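Local structure of Cap5O (3OJO) at residues G61-E64 with V65-E68. The protein probably oxidises UDP-N-acetyl-mannosamine with NAD as the electron acceptor, a step in making the capsular polysaccharide of Staphylococcus aureus. Residues are numbered along the deposited sequence; the frame is centred on the assembly and turned at random.
Sequences GLQE and VYEE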
ATOM      1  N   GLY B  61      -6.264 -24.100  27.222  1.00 42.48           N
ATOM      2  CA  GLY B  61      -7.600 -24.678  27.228  1.00 41.56           C
ATOM      3  C   GLY B  61      -7.863 -25.813  26.267  1.00 46.92           C
ATOM      4  O   GLY B  61      -8.871 -26.504  26.418  1.00 47.26           O
ATOM      5  N   LEU B  62      -6.964 -26.034  25.287  1.00 44.40           N
ATOM      6  CA  LEU B  62      -7.149 -27.073  24.269  1.00 43.78           C
ATOM      7  C   LEU B  62      -7.010 -28.480  24.818  1.00 46.98           C
ATOM      8  O   LEU B  62      -7.804 -29.351  24.448  1.00 47.84           O
ATOM      9  CB  LEU B  62      -6.265 -26.837  23.024  1.00 43.61           C
ATOM     10  CG  LEU B  62      -6.639 -27.619  21.751  1.00 48.35           C
ATOM     11  CD1 LEU B  62      -7.893 -27.054  21.086  1.00 48.69           C
ATOM     12  CD2 LEU B  62      -5.472 -27.658  20.747  1.00 49.08           C
ATOM     13  N   GLN B  63      -6.040 -28.697  25.722  1.00 41.98           N
ATOM     14  CA  GLN B  63      -5.792 -29.993  26.380  1.00 41.94           C
ATOM     15  C   GLN B  63      -7.074 -30.559  27.005  1.00 48.28           C
ATOM     16  O   GLN B  63      -7.353 -31.750  26.850  1.00 48.86           O
ATOM     17  CB  GLN B  63      -4.694 -29.841  27.449  1.00 43.10           C
ATOM     18  CG  GLN B  63      -4.330 -31.120  28.199  1.00 52.44           C
ATOM     19  CD  GLN B  63      -3.769 -32.204  27.315  1.00 67.05           C
ATOM     20  OE1 GLN B  63      -4.414 -33.227  27.095  1.00 58.64           O
ATOM     21  NE2 GLN B  63      -2.556 -32.006  26.802  1.00 57.67           N
ATOM     22  N   GLU B  64      -7.870 -29.679  27.666  1.00 45.21           N
ATOM     23  CA  GLU B  64      -9.149 -29.971  28.311  1.00 45.08           C
ATOM     24  C   GLU B  64     -10.181 -30.435  27.293  1.00 47.78           C
ATOM     25  O   GLU B  64     -10.891 -31.402  27.543  1.00 48.71           O
ATOM     26  CB  GLU B  64      -9.648 -28.676  28.957  1.00 47.31           C
ATOM     27  CG  GLU B  64     -10.634 -28.820  30.102  1.00 58.91           C
ATOM     28  CD  GLU B  64     -10.785 -27.557  30.930  1.00 79.19           C
ATOM     29  OE1 GLU B  64      -9.886 -26.682  30.870  1.00 65.68           O
ATOM     30  OE2 GLU B  64     -11.817 -27.435  31.626  1.00 78.81           O
ATOM     31  N   VAL B  65     -10.264 -29.743  26.142  1.00 42.95           N
ATOM     32  CA  VAL B  65     -11.200 -30.047  25.050  1.00 41.59           C
ATOM     33  C   VAL B  65     -10.792 -31.356  24.401  1.00 46.00           C
ATOM     34  O   VAL B  65     -11.653 -32.209  24.159  1.00 46.84           O
ATOM     35  CB  VAL B  65     -11.310 -28.895  24.015  1.00 44.31           C
ATOM     36  CG1 VAL B  65     -12.508 -29.104  23.097  1.00 44.17           C
ATOM     37  CG2 VAL B  65     -11.405 -27.538  24.703  1.00 43.49           C
ATOM     38  N   TYR B  66      -9.464 -31.527  24.157  1.00 40.65           N
ATOM     39  CA  TYR B  66      -8.890 -32.741  23.581  1.00 39.44           C
ATOM     40  C   TYR B  66      -9.190 -33.970  24.448  1.00 45.37           C
ATOM     41  O   TYR B  66      -9.509 -35.024  23.902  1.00 45.63           O
ATOM     42  CB  TYR B  66      -7.369 -32.588  23.404  1.00 38.85           C
ATOM     43  CG  TYR B  66      -6.709 -33.818  22.815  1.00 36.62           C
ATOM     44  CD1 TYR B  66      -7.077 -34.297  21.561  1.00 37.74           C
ATOM     45  CD2 TYR B  66      -5.763 -34.535  23.534  1.00 36.24           C
ATOM     46  CE1 TYR B  66      -6.506 -35.444  21.032  1.00 36.61           C
ATOM     47  CE2 TYR B  66      -5.183 -35.691  23.013  1.00 36.38           C
ATOM     48  CZ  TYR B  66      -5.558 -36.139  21.760  1.00 39.18           C
ATOM     49  OH  TYR B  66      -4.979 -37.254  21.222  1.00 37.15           O
ATOM     50  N   GLU B  67      -9.083 -33.831  25.787  1.00 43.72           N
ATOM     51  CA  GLU B  67      -9.372 -34.894  26.758  1.00 44.71           C
ATOM     52  C   GLU B  67     -10.816 -35.381  26.659  1.00 53.88           C
ATOM     53  O   GLU B  67     -11.027 -36.590  26.681  1.00 55.31           O
ATOM     54  CB  GLU B  67      -9.044 -34.451  28.187  1.00 45.67           C
ATOM     55  CG  GLU B  67      -7.569 -34.578  28.539  1.00 49.93           C
ATOM     56  CD  GLU B  67      -7.091 -33.894  29.804  1.00 70.31           C
ATOM     57  OE1 GLU B  67      -7.901 -33.224  30.483  1.00 77.71           O
ATOM     58  OE2 GLU B  67      -5.888 -34.035  30.115  1.00 68.98           O
ATOM     59  N   GLU B  68     -11.792 -34.462  26.488  1.00 52.90           N
ATOM     60  CA  GLU B  68     -13.218 -34.794  26.323  1.00 54.02           C
ATOM     61  C   GLU B  68     -13.464 -35.580  25.032  1.00 59.24           C
ATOM     62  O   GLU B  68     -14.130 -36.611  25.040  1.00 60.44           O
ATOM     63  CB  GLU B  68     -14.085 -33.515  26.276  1.00 55.81           C
ATOM     64  CG  GLU B  68     -14.071 -32.658  27.532  1.00 71.89           C
ATOM     65  CD  GLU B  68     -15.069 -31.515  27.486  1.00113.44           C
ATOM     66  OE1 GLU B  68     -14.784 -30.494  26.817  1.00111.50           O
ATOM     67  OE2 GLU B  68     -16.146 -31.649  28.113  1.00119.56           O
TER
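Tyr66 N donates to Leu62 O at 2.8 Å, and the bond is nearly straight, 168° at the hydrogen; with it the first turn of helix 62-71 closes. Gly61 holds the N-cap position just before, and its O meets Val65 CG2 at 3.2 Å. The chi1 of Val65 (-167°) sets CG2 beside its own backbone N, on the side where that carbonyl lies. This is the tight face of the turn: Leu62 and Tyr66 are buried and, with Val65, pack on Ile28 of helix 23-32, while Leu62 and Val65 also meet Leu170 of helix 169-175. Tyr66 CB lies 3.4 Å from Leu62 O, but the ring leads away from the turn, and its OH is hydrogen-bonded to Leu50 O.

The solvent side is looser and largely acidic. Glu67 N bonds to Gln63 O at 2.9 Å, with the donor tilted 26° out of the carbonyl plane, and Glu67 CG rests 3.3 Å from the same oxygen. One residue on, the bond from Glu68 N to Glu64 O is weak, at 3.4 Å. The carboxylates of Glu64, Glu67 and Glu68 are exposed and stay apart; Glu64 OE2 and Glu68 OE1 are 6.4 Å from each other.

This first part of helix 62-71, at the edge of the NAD-binding Rossmann domain, is amphipathic, with Leu62, Val65 and Tyr66 inward and the glutamates outward; the Leu62 side chain is about 11 Å from the bound cofactor. Cohesion here comes from main-chain bonds and one apolar face, while the like charges on the outer side probably repel mildly and favour staying in solvent.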